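Local coordinates for protein AtxE2 (Asticcacaulis excentricus, PDB 5TXE) that hydrolyses the isopeptide bond of the lasso peptides astexin-2 and astexin-3, converting the threaded knots into linear peptides, at residues 633-636 with 640-643; 350-355 with 370-375; 184-189 with 239-244. The protein carries 1 engineered substitution. All coordinates share one frame; numbering follows the deposited sequence.

How the contacts relate
The three contacts run in series along the chain: contact 3 (184-189 with 239-244) closes first, then contact 2 (350-355 with 370-375), then contact 1 (633-636 with 640-643). Contacts 3 and 2 are built on separate four-stranded antiparallel sheets, two blades of the beta-propeller seen in prolyl oligopeptidase relatives, and their centres are about 33 Å apart. Contact 1 belongs to the alpha/beta-hydrolase domain, in the loop between strand 628-633 and helix 643-662 that carries His638 of the proposed charge relay. Its centre is about 27 Å from that of contact 2 and about 34 Å from that of contact 3. None touches another: contacts 2 and 3 are packing within the propeller, away from the annotated sites, while contact 1 shapes the loop of the charge-relay histidine.

Contact 1: 633-636 with 640-643; sequences YPNE and KWQP
Tyr633 and Lys640 meet across the loop that follows the last strand of the alpha/beta-hydrolase sheet, the loop carrying His638, the inferred charge-relay histidine. The Tyr633 ring meets the lysine at CD1, 3.7 Å from Lys640 CE, and the two side chains cross at about a right angle; Lys640 NZ goes on to Glu451 and the carbonyl of Gln605, while Tyr633 OH bonds to Gln605. Pro634 O lies 3.3 Å from Gln642 NE2. Asn635 offers its carbonyl to two donors: Trp641 NE1, 3.0 Å from Asn635 O and in the carbonyl plane, and Gln642 NE2, 3.1 Å from the same oxygen but above that plane; Gln642 OE1 is held by Asn82. Asn635 ND2 comes to the edge of the indole, in its plane, near Trp641 CZ2, with the amide turned 80° from the ring, one face of which carries Gln642 CG. Glu636, bent at chi2 (-67°), turns its carboxylate to two successive amides just ahead of helix 643-662. Glu636 OE1 takes Trp641 N at 3.0 Å and Glu636 OE2 takes Gln642 N at 3.2 Å, each through its syn lone pair, and OE2 also bonds to His645 ND1.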
ATOM      1  N   TYR A 633      -6.663 -17.081   9.473  1.00 19.67           N
ATOM      2  CA  TYR A 633      -7.458 -16.033  10.127  1.00 19.96           C
ATOM      3  C   TYR A 633      -8.800 -15.840   9.450  1.00 18.35           C
ATOM      4  O   TYR A 633      -8.858 -15.629   8.220  1.00 19.80           O
ATOM      5  CB  TYR A 633      -6.648 -14.702  10.073  1.00 21.33           C
ATOM      6  CG  TYR A 633      -5.376 -14.688  10.904  1.00 21.27           C
ATOM      7  CD1 TYR A 633      -4.175 -15.195  10.428  1.00 22.76           C
ATOM      8  CD2 TYR A 633      -5.377 -14.183  12.148  1.00 23.09           C
ATOM      9  CE1 TYR A 633      -3.036 -15.203  11.197  1.00 22.03           C
ATOM     10  CE2 TYR A 633      -4.242 -14.197  12.935  1.00 23.94           C
ATOM     11  CZ  TYR A 633      -3.072 -14.702  12.457  1.00 22.85           C
ATOM     12  OH  TYR A 633      -1.940 -14.622  13.293  1.00 21.27           O
ATOM     13  N   PRO A 634      -9.893 -15.813  10.223  1.00 17.20           N
ATOM     14  CA  PRO A 634     -11.210 -15.703   9.616  1.00 19.07           C
ATOM     15  C   PRO A 634     -11.596 -14.316   9.151  1.00 20.02           C
ATOM     16  O   PRO A 634     -11.207 -13.299   9.763  1.00 21.18           O
ATOM     17  CB  PRO A 634     -12.156 -16.136  10.730  1.00 19.93           C
ATOM     18  CG  PRO A 634     -11.411 -15.723  11.985  1.00 19.78           C
ATOM     19  CD  PRO A 634      -9.962 -15.967  11.671  1.00 17.69           C
ATOM     20  N   ASN A 635     -12.394 -14.279   8.080  1.00 19.71           N
ATOM     21  CA  ASN A 635     -12.894 -13.046   7.513  1.00 20.49           C
ATOM     22  C   ASN A 635     -11.750 -11.992   7.284  1.00 22.08           C
ATOM     23  O   ASN A 635     -11.862 -10.835   7.700  1.00 21.15           O
ATOM     24  CB  ASN A 635     -13.992 -12.469   8.412  1.00 21.14           C
ATOM     25  CG  ASN A 635     -14.714 -11.311   7.738  1.00 25.00           C
ATOM     26  OD1 ASN A 635     -14.695 -11.209   6.531  1.00 28.27           O
ATOM     27  ND2 ASN A 635     -15.257 -10.399   8.503  1.00 25.56           N
ATOM     28  N   GLU A 636     -10.689 -12.415   6.594  1.00 19.76           N
ATOM     29  CA  GLU A 636      -9.575 -11.571   6.343  1.00 20.76           C
ATOM     30  C   GLU A 636      -9.303 -11.509   4.851  1.00 23.03           C
ATOM     31  O   GLU A 636      -9.907 -12.204   4.081  1.00 22.56           O
ATOM     32  CB  GLU A 636      -8.343 -12.083   7.032  1.00 19.63           C
ATOM     33  CG  GLU A 636      -8.230 -11.664   8.474  1.00 18.97           C
ATOM     34  CD  GLU A 636      -8.015 -10.165   8.622  1.00 20.43           C
ATOM     35  OE1 GLU A 636      -7.911  -9.474   7.596  1.00 19.06           O
ATOM     36  OE2 GLU A 636      -7.991  -9.682   9.793  1.00 20.55           O
ATOM     37  N   LYS A 640      -4.374  -7.680   5.889  1.00 20.22           N
ATOM     38  CA  LYS A 640      -5.261  -7.935   7.012  1.00 22.31           C
ATOM     39  C   LYS A 640      -5.760  -6.639   7.584  1.00 22.46           C
ATOM     40  O   LYS A 640      -5.080  -5.672   7.502  1.00 20.89           O
ATOM     41  CB  LYS A 640      -4.618  -8.797   8.083  1.00 22.07           C
ATOM     42  CG  LYS A 640      -4.283 -10.182   7.594  1.00 24.13           C
ATOM     43  CD  LYS A 640      -3.532 -10.967   8.644  1.00 27.78           C
ATOM     44  CE  LYS A 640      -3.200 -12.374   8.183  1.00 29.84           C
ATOM     45  NZ  LYS A 640      -2.071 -12.413   7.204  1.00 28.99           N
ATOM     46  N   TRP A 641      -6.992  -6.637   8.085  1.00 24.09           N
ATOM     47  CA  TRP A 641      -7.642  -5.402   8.501  1.00 22.49           C
ATOM     48  C   TRP A 641      -8.037  -5.413   9.975  1.00 24.43           C
ATOM     49  O   TRP A 641      -8.246  -4.339  10.570  1.00 21.23           O
ATOM     50  CB  TRP A 641      -8.856  -5.157   7.597  1.00 24.36           C
ATOM     51  CG  TRP A 641      -9.964  -6.110   7.749  1.00 24.39           C
ATOM     52  CD1 TRP A 641     -10.056  -7.327   7.182  1.00 25.98           C
ATOM     53  CD2 TRP A 641     -11.227  -5.894   8.467  1.00 25.40           C
ATOM     54  NE1 TRP A 641     -11.275  -7.921   7.539  1.00 28.61           N
ATOM     55  CE2 TRP A 641     -11.988  -7.055   8.329  1.00 25.78           C
ATOM     56  CE3 TRP A 641     -11.750  -4.840   9.220  1.00 25.04           C
ATOM     57  CZ2 TRP A 641     -13.262  -7.197   8.898  1.00 29.22           C
ATOM     58  CZ3 TRP A 641     -13.011  -4.983   9.800  1.00 26.96           C
ATOM     59  CH2 TRP A 641     -13.757  -6.157   9.618  1.00 27.41           C
ATOM     60  N   GLN A 642      -8.143  -6.601  10.604  1.00 21.90           N
ATOM     61  CA  GLN A 642      -8.656  -6.663  11.978  1.00 21.35           C
ATOM     62  C   GLN A 642      -7.516  -6.510  12.979  1.00 21.65           C
ATOM     63  O   GLN A 642      -6.529  -7.228  12.924  1.00 21.65           O
ATOM     64  CB  GLN A 642      -9.433  -7.953  12.251  1.00 23.61           C
ATOM     65  CG  GLN A 642     -10.601  -8.193  11.304  1.00 22.15           C
ATOM     66  CD  GLN A 642     -11.433  -9.405  11.698  1.00 22.89           C
ATOM     67  OE1 GLN A 642     -11.697  -9.636  12.853  1.00 23.98           O
ATOM     68  NE2 GLN A 642     -11.805 -10.180  10.736  1.00 24.12           N
ATOM     69  N   PRO A 643      -7.612  -5.501  13.851  1.00 23.06           N
ATOM     70  CA  PRO A 643      -6.490  -5.201  14.732  1.00 21.47           C
ATOM     71  C   PRO A 643      -6.023  -6.358  15.606  1.00 21.76           C
ATOM     72  O   PRO A 643      -4.805  -6.490  15.821  1.00 21.71           O
ATOM     73  CB  PRO A 643      -7.027  -4.078  15.597  1.00 23.65           C
ATOM     74  CG  PRO A 643      -8.029  -3.390  14.699  1.00 25.07           C
ATOM     75  CD  PRO A 643      -8.696  -4.518  13.986  1.00 23.24           C
TER

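Contact 2: 350-355 with 370-375; sequences LLQGCE and QPRRLV
Strand 350-357 and strand 373-378 are not neighbours: 360-367 runs between them in an antiparallel four-stranded propeller blade, which leaves the CA atoms of Leu351 and Val375 8.9 Å apart. Each segment also turns a corner, at Gly353 and at Arg372. Over the intervening strand Leu351 CD2 reaches Val375 CG1 at 4.5 Å, a light apolar touch. The polar meeting is between Gln352 and Arg372. The arginine extends from its backbone with CG anti to the N (chi1 -153°) and then bends at chi3, bringing NE to 3.3 Å from Gln352 OE1, at an angle too poor for a hydrogen bond. Amide and guanidinium planes stand 87° apart, and the amide oxygen also lies 3.5 Å from Arg372 CD. What joins the two groups is Glu366 of the middle strand, whose OE2 receives both Gln352 NE2 and, as a salt bridge, Arg372 NE. Arg372 NH1 bonds to the carbonyls of Ile49 and Thr51, and NH2 to that of Met52. A leucine in place of Arg372 would probably leave Glu366 without its countercharge and those carbonyls without their donors. The chemistry implies a buried salt bridge, with Gln352 on the same carboxylate oxygen, tying the blade to residues 49-52.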
ATOM      1  N   LEU A 350       8.245  10.764   2.743  1.00 30.32           N
ATOM      2  CA  LEU A 350       7.211  10.969   1.785  1.00 33.13           C
ATOM      3  C   LEU A 350       6.412  12.189   2.168  1.00 31.74           C
ATOM      4  O   LEU A 350       6.225  12.463   3.351  1.00 31.27           O
ATOM      5  CB  LEU A 350       6.260   9.759   1.774  1.00 33.90           C
ATOM      6  CG  LEU A 350       6.855   8.401   1.440  1.00 36.13           C
ATOM      7  CD1 LEU A 350       5.980   7.200   1.849  1.00 40.16           C
ATOM      8  CD2 LEU A 350       7.111   8.391  -0.052  1.00 40.04           C
ATOM      9  N   LEU A 351       5.925  12.889   1.154  1.00 31.97           N
ATOM     10  CA  LEU A 351       4.904  13.914   1.319  1.00 33.10           C
ATOM     11  C   LEU A 351       3.720  13.471   0.520  1.00 34.81           C
ATOM     12  O   LEU A 351       3.846  13.202  -0.661  1.00 34.34           O
ATOM     13  CB  LEU A 351       5.350  15.254   0.774  1.00 33.85           C
ATOM     14  CG  LEU A 351       6.511  15.923   1.437  1.00 35.27           C
ATOM     15  CD1 LEU A 351       6.809  17.195   0.647  1.00 40.52           C
ATOM     16  CD2 LEU A 351       6.202  16.263   2.873  1.00 36.82           C
ATOM     17  N   GLN A 352       2.561  13.420   1.159  1.00 30.47           N
ATOM     18  CA  GLN A 352       1.401  12.801   0.581  1.00 31.79           C
ATOM     19  C   GLN A 352       0.216  13.750   0.621  1.00 31.15           C
ATOM     20  O   GLN A 352      -0.019  14.425   1.628  1.00 26.71           O
ATOM     21  CB  GLN A 352       1.085  11.554   1.420  1.00 35.99           C
ATOM     22  CG  GLN A 352       2.202  10.527   1.411  1.00 36.52           C
ATOM     23  CD  GLN A 352       2.323   9.774   2.722  1.00 35.84           C
ATOM     24  OE1 GLN A 352       2.106  10.324   3.799  1.00 39.35           O
ATOM     25  NE2 GLN A 352       2.751   8.537   2.643  1.00 32.27           N
ATOM     26  N   GLY A 353      -0.560  13.771  -0.441  1.00 30.93           N
ATOM     27  CA  GLY A 353      -1.833  14.490  -0.430  1.00 34.12           C
ATOM     28  C   GLY A 353      -1.764  16.008  -0.362  1.00 36.03           C
ATOM     29  O   GLY A 353      -2.777  16.678  -0.065  1.00 36.26           O
ATOM     30  N   CYS A 354      -0.580  16.543  -0.612  1.00 31.77           N
ATOM     31  CA  CYS A 354      -0.319  17.958  -0.419  1.00 32.98           C
ATOM     32  C   CYS A 354      -1.291  18.838  -1.199  1.00 32.27           C
ATOM     33  O   CYS A 354      -1.617  18.567  -2.352  1.00 32.63           O
ATOM     34  CB  CYS A 354       1.073  18.308  -0.889  1.00 32.37           C
ATOM     35  SG  CYS A 354       2.498  17.541  -0.060  1.00 44.28           S
ATOM     36  N   GLU A 355      -1.730  19.902  -0.563  1.00 33.04           N
ATOM     37  CA  GLU A 355      -2.547  20.939  -1.196  1.00 33.17           C
ATOM     38  C   GLU A 355      -2.029  22.338  -0.792  1.00 36.04           C
ATOM     39  O   GLU A 355      -1.473  22.535   0.338  1.00 30.73           O
ATOM     40  CB  GLU A 355      -4.003  20.800  -0.774  1.00 37.40           C
ATOM     41  CG  GLU A 355      -4.703  19.580  -1.391  1.00 39.08           C
ATOM     42  CD  GLU A 355      -6.225  19.601  -1.177  1.00 43.22           C
ATOM     43  OE1 GLU A 355      -6.740  20.459  -0.422  1.00 45.00           O
ATOM     44  OE2 GLU A 355      -6.922  18.737  -1.743  1.00 47.89           O
ATOM     45  N   GLN A 370       9.056   8.442  11.953  1.00 27.87           N
ATOM     46  CA  GLN A 370       7.931   9.370  12.090  1.00 28.98           C
ATOM     47  C   GLN A 370       6.721   8.814  11.384  1.00 28.69           C
ATOM     48  O   GLN A 370       6.667   8.796  10.176  1.00 29.34           O
ATOM     49  CB  GLN A 370       8.296  10.715  11.408  1.00 33.07           C
ATOM     50  CG  GLN A 370       7.164  11.721  11.292  1.00 31.71           C
ATOM     51  CD  GLN A 370       6.717  12.142  12.665  1.00 34.60           C
ATOM     52  OE1 GLN A 370       7.477  12.777  13.352  1.00 33.93           O
ATOM     53  NE2 GLN A 370       5.514  11.712  13.107  1.00 35.71           N
ATOM     54  N   PRO A 371       5.722   8.364  12.127  1.00 31.68           N
ATOM     55  CA  PRO A 371       4.480   7.922  11.499  1.00 31.40           C
ATOM     56  C   PRO A 371       3.760   9.078  10.859  1.00 30.46           C
ATOM     57  O   PRO A 371       4.050  10.226  11.136  1.00 30.14           O
ATOM     58  CB  PRO A 371       3.617   7.364  12.640  1.00 30.82           C
ATOM     59  CG  PRO A 371       4.409   7.528  13.878  1.00 34.77           C
ATOM     60  CD  PRO A 371       5.745   8.151  13.583  1.00 35.20           C
ATOM     61  N   ARG A 372       2.790   8.759  10.042  1.00 24.91           N
ATOM     62  CA  ARG A 372       2.139   9.742   9.285  1.00 30.34           C
ATOM     63  C   ARG A 372       1.515  10.865  10.152  1.00 32.94           C
ATOM     64  O   ARG A 372       0.759  10.619  11.111  1.00 34.72           O
ATOM     65  CB  ARG A 372       1.086   9.098   8.388  1.00 31.53           C
ATOM     66  CG  ARG A 372       0.791   9.878   7.147  1.00 32.62           C
ATOM     67  CD  ARG A 372      -0.114   9.100   6.198  1.00 29.80           C
ATOM     68  NE  ARG A 372       0.616   7.979   5.637  1.00 28.29           N
ATOM     69  CZ  ARG A 372       0.038   6.896   5.142  1.00 31.32           C
ATOM     70  NH1 ARG A 372      -1.287   6.778   5.116  1.00 32.14           N
ATOM     71  NH2 ARG A 372       0.775   5.926   4.634  1.00 33.13           N
ATOM     72  N   ARG A 373       1.827  12.099   9.758  1.00 28.88           N
ATOM     73  CA  ARG A 373       1.307  13.273  10.393  1.00 30.15           C
ATOM     74  C   ARG A 373       1.116  14.353   9.353  1.00 33.24           C
ATOM     75  O   ARG A 373       1.528  14.200   8.185  1.00 31.28           O
ATOM     76  CB  ARG A 373       2.326  13.741  11.411  1.00 29.95           C
ATOM     77  CG  ARG A 373       3.617  14.120  10.770  1.00 31.11           C
ATOM     78  CD  ARG A 373       4.528  14.877  11.686  1.00 30.89           C
ATOM     79  NE  ARG A 373       5.783  15.087  11.006  1.00 31.10           N
ATOM     80  CZ  ARG A 373       6.864  15.714  11.508  1.00 33.31           C
ATOM     81  NH1 ARG A 373       6.895  16.221  12.739  1.00 34.05           N
ATOM     82  NH2 ARG A 373       7.944  15.810  10.756  1.00 30.13           N
ATOM     83  N   LEU A 374       0.477  15.429   9.770  1.00 32.62           N
ATOM     84  CA  LEU A 374       0.352  16.605   8.921  1.00 35.59           C
ATOM     85  C   LEU A 374       1.439  17.636   9.259  1.00 33.47           C
ATOM     86  O   LEU A 374       1.791  17.836  10.406  1.00 32.70           O
ATOM     87  CB  LEU A 374      -1.001  17.248   9.073  1.00 36.83           C
ATOM     88  CG  LEU A 374      -2.212  16.770   8.271  1.00 40.42           C
ATOM     89  CD1 LEU A 374      -2.039  15.421   7.639  1.00 38.46           C
ATOM     90  CD2 LEU A 374      -3.451  16.860   9.109  1.00 40.83           C
ATOM     91  N   VAL A 375       1.870  18.340   8.229  1.00 33.78           N
ATOM     92  CA  VAL A 375       3.034  19.178   8.223  1.00 33.88           C
ATOM     93  C   VAL A 375       2.721  20.332   7.291  1.00 34.67           C
ATOM     94  O   VAL A 375       1.864  20.188   6.393  1.00 34.77           O
ATOM     95  CB  VAL A 375       4.148  18.239   7.743  1.00 36.17           C
ATOM     96  CG1 VAL A 375       4.774  18.571   6.418  1.00 37.27           C
ATOM     97  CG2 VAL A 375       5.042  17.779   8.854  1.00 36.99           C
TER

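Contact 3: 184-189 with 239-244; sequences LIYSGR and GTRRAA
One face of the Arg241 guanidinium carries the hydroxyl of Tyr186, which sits 3.5 Å above the plane, over its centre. Tyr186 OH is 3.6 Å from Arg241 NE and as far from Arg241 CZ, so the oxygen rests against the flat of the cation. The two side chains cross at about a right angle, and phenol ring and guanidinium are turned 52° from each other. A chi1 of 70° sets the Tyr186 ring between the backbone N and the carbonyl carbon, from where its hydroxyl reaches the arginine. Each polar end has a further partner: Arg241 NH2 bonds to the carbonyl of Glu168, and Tyr186 OH makes a weak hydrogen bond to Asp169. The aliphatic end of the contact is Ile185, whose CG1 branch runs out anti to the backbone N and places CD1 3.8 Å from Ala244 CB. Ala244 lies just past strand 240-243, ahead of helix 246-253, which packs beside this pair with Val249 on Ala244 and Leu252 on Ile185. Strand 230-235 lies between strands 183-188 and 240-243, so Tyr186 and Arg241 meet as second neighbours across an antiparallel four-stranded sheet, the architecture of a beta-propeller blade.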
ATOM      1  N   LEU A 184     -26.263  18.210  -3.139  1.00 35.07           N
ATOM      2  CA  LEU A 184     -25.179  17.226  -3.256  1.00 34.13           C
ATOM      3  C   LEU A 184     -25.451  16.392  -4.462  1.00 32.08           C
ATOM      4  O   LEU A 184     -26.582  15.971  -4.703  1.00 32.56           O
ATOM      5  CB  LEU A 184     -25.099  16.290  -2.023  1.00 34.96           C
ATOM      6  CG  LEU A 184     -24.681  16.878  -0.689  1.00 35.42           C
ATOM      7  CD1 LEU A 184     -24.947  15.857   0.404  1.00 36.64           C
ATOM      8  CD2 LEU A 184     -23.212  17.236  -0.698  1.00 36.56           C
ATOM      9  N   ILE A 185     -24.388  16.097  -5.182  1.00 29.94           N
ATOM     10  CA  ILE A 185     -24.472  15.101  -6.244  1.00 32.12           C
ATOM     11  C   ILE A 185     -23.684  13.854  -5.815  1.00 29.09           C
ATOM     12  O   ILE A 185     -22.649  13.951  -5.173  1.00 26.47           O
ATOM     13  CB  ILE A 185     -23.919  15.656  -7.574  1.00 29.99           C
ATOM     14  CG1 ILE A 185     -24.020  14.601  -8.637  1.00 31.14           C
ATOM     15  CG2 ILE A 185     -22.479  16.119  -7.431  1.00 29.36           C
ATOM     16  CD1 ILE A 185     -23.804  15.138 -10.037  1.00 36.34           C
ATOM     17  N   TYR A 186     -24.197  12.695  -6.150  1.00 30.24           N
ATOM     18  CA  TYR A 186     -23.597  11.458  -5.709  1.00 27.82           C
ATOM     19  C   TYR A 186     -23.807  10.362  -6.708  1.00 28.24           C
ATOM     20  O   TYR A 186     -24.694  10.440  -7.561  1.00 29.67           O
ATOM     21  CB  TYR A 186     -24.171  11.024  -4.365  1.00 30.04           C
ATOM     22  CG  TYR A 186     -25.620  10.538  -4.378  1.00 31.13           C
ATOM     23  CD1 TYR A 186     -26.701  11.422  -4.247  1.00 34.14           C
ATOM     24  CD2 TYR A 186     -25.915   9.192  -4.428  1.00 37.20           C
ATOM     25  CE1 TYR A 186     -28.039  10.981  -4.195  1.00 34.08           C
ATOM     26  CE2 TYR A 186     -27.257   8.754  -4.381  1.00 38.02           C
ATOM     27  CZ  TYR A 186     -28.308   9.664  -4.263  1.00 35.45           C
ATOM     28  OH  TYR A 186     -29.620   9.208  -4.205  1.00 43.31           O
ATOM     29  N   SER A 187     -22.915   9.372  -6.634  1.00 28.07           N
ATOM     30  CA  SER A 187     -22.840   8.298  -7.624  1.00 26.84           C
ATOM     31  C   SER A 187     -22.852   6.927  -6.985  1.00 27.00           C
ATOM     32  O   SER A 187     -22.555   6.776  -5.799  1.00 29.21           O
ATOM     33  CB  SER A 187     -21.539   8.419  -8.423  1.00 27.27           C
ATOM     34  OG  SER A 187     -20.399   8.317  -7.612  1.00 28.85           O
ATOM     35  N   GLY A 188     -23.180   5.924  -7.784  1.00 29.06           N
ATOM     36  CA  GLY A 188     -23.029   4.509  -7.378  1.00 27.47           C
ATOM     37  C   GLY A 188     -23.625   3.581  -8.413  1.00 28.14           C
ATOM     38  O   GLY A 188     -23.967   4.050  -9.496  1.00 27.16           O
ATOM     39  N   ARG A 189     -23.834   2.297  -8.068  1.00 27.82           N
ATOM     40  CA  ARG A 189     -24.152   1.300  -9.045  1.00 28.68           C
ATOM     41  C   ARG A 189     -25.314   0.394  -8.677  1.00 31.42           C
ATOM     42  O   ARG A 189     -25.123  -0.771  -8.341  1.00 32.27           O
ATOM     43  CB  ARG A 189     -22.891   0.478  -9.369  1.00 28.73           C
ATOM     44  CG  ARG A 189     -21.785   1.321 -10.021  1.00 32.61           C
ATOM     45  CD  ARG A 189     -20.517   0.550 -10.380  1.00 30.51           C
ATOM     46  NE  ARG A 189     -19.909  -0.026  -9.200  1.00 32.51           N
ATOM     47  CZ  ARG A 189     -18.977  -0.977  -9.237  1.00 31.76           C
ATOM     48  NH1 ARG A 189     -18.528  -1.433 -10.391  1.00 34.16           N
ATOM     49  NH2 ARG A 189     -18.488  -1.451  -8.126  1.00 29.10           N
ATOM     50  N   GLY A 239     -35.228  17.450   0.792  1.00 56.22           N
ATOM     51  CA  GLY A 239     -35.156  16.001   0.759  1.00 52.69           C
ATOM     52  C   GLY A 239     -35.503  15.416  -0.594  1.00 52.96           C
ATOM     53  O   GLY A 239     -35.680  14.214  -0.691  1.00 59.03           O
ATOM     54  N   THR A 240     -35.619  16.226  -1.650  1.00 51.85           N
ATOM     55  CA  THR A 240     -35.953  15.666  -2.968  1.00 56.22           C
ATOM     56  C   THR A 240     -34.684  15.379  -3.765  1.00 48.25           C
ATOM     57  O   THR A 240     -33.647  16.009  -3.582  1.00 44.43           O
ATOM     58  CB  THR A 240     -36.902  16.561  -3.819  1.00 57.94           C
ATOM     59  OG1 THR A 240     -36.347  17.871  -3.919  1.00 65.18           O
ATOM     60  CG2 THR A 240     -38.283  16.655  -3.189  1.00 61.65           C
ATOM     61  N   ARG A 241     -34.838  14.406  -4.637  1.00 45.68           N
ATOM     62  CA  ARG A 241     -33.821  13.907  -5.514  1.00 51.19           C
ATOM     63  C   ARG A 241     -34.263  14.088  -6.934  1.00 53.78           C
ATOM     64  O   ARG A 241     -35.441  13.859  -7.241  1.00 53.60           O
ATOM     65  CB  ARG A 241     -33.682  12.404  -5.334  1.00 52.05           C
ATOM     66  CG  ARG A 241     -32.752  12.018  -4.211  1.00 63.12           C
ATOM     67  CD  ARG A 241     -33.287  10.902  -3.327  1.00 72.49           C
ATOM     68  NE  ARG A 241     -32.328  10.559  -2.271  1.00 79.39           N
ATOM     69  CZ  ARG A 241     -32.218   9.369  -1.702  1.00 81.85           C
ATOM     70  NH1 ARG A 241     -32.967   8.347  -2.077  1.00 84.05           N
ATOM     71  NH2 ARG A 241     -31.325   9.209  -0.752  1.00 82.84           N
ATOM     72  N   ARG A 242     -33.303  14.339  -7.808  1.00 49.51           N
ATOM     73  CA  ARG A 242     -33.582  14.463  -9.240  1.00 53.94           C
ATOM     74  C   ARG A 242     -32.384  13.945 -10.033  1.00 52.41           C
ATOM     75  O   ARG A 242     -31.300  13.759  -9.475  1.00 45.62           O
ATOM     76  CB  ARG A 242     -33.820  15.935  -9.565  1.00 54.86           C
ATOM     77  CG  ARG A 242     -32.611  16.826  -9.272  1.00 54.88           C
ATOM     78  CD  ARG A 242     -32.712  18.214  -9.925  1.00 50.29           C
ATOM     79  NE  ARG A 242     -31.644  19.146  -9.523  1.00 48.78           N
ATOM     80  CZ  ARG A 242     -30.441  19.205 -10.107  1.00 50.46           C
ATOM     81  NH1 ARG A 242     -30.126  18.379 -11.113  1.00 54.79           N
ATOM     82  NH2 ARG A 242     -29.538  20.059  -9.672  1.00 48.20           N
ATOM     83  N   ALA A 243     -32.565  13.736 -11.328  1.00 50.15           N
ATOM     84  CA  ALA A 243     -31.455  13.302 -12.154  1.00 50.44           C
ATOM     85  C   ALA A 243     -30.451  14.444 -12.231  1.00 46.05           C
ATOM     86  O   ALA A 243     -30.832  15.614 -12.096  1.00 40.46           O
ATOM     87  CB  ALA A 243     -31.912  12.941 -13.540  1.00 54.75           C
ATOM     88  N   ALA A 244     -29.171  14.097 -12.396  1.00 41.43           N
ATOM     89  CA  ALA A 244     -28.129  15.113 -12.584  1.00 44.81           C
ATOM     90  C   ALA A 244     -28.146  15.633 -14.022  1.00 43.30           C
ATOM     91  O   ALA A 244     -28.531  14.928 -14.889  1.00 46.63           O
ATOM     92  CB  ALA A 244     -26.779  14.516 -12.258  1.00 43.27           C
TER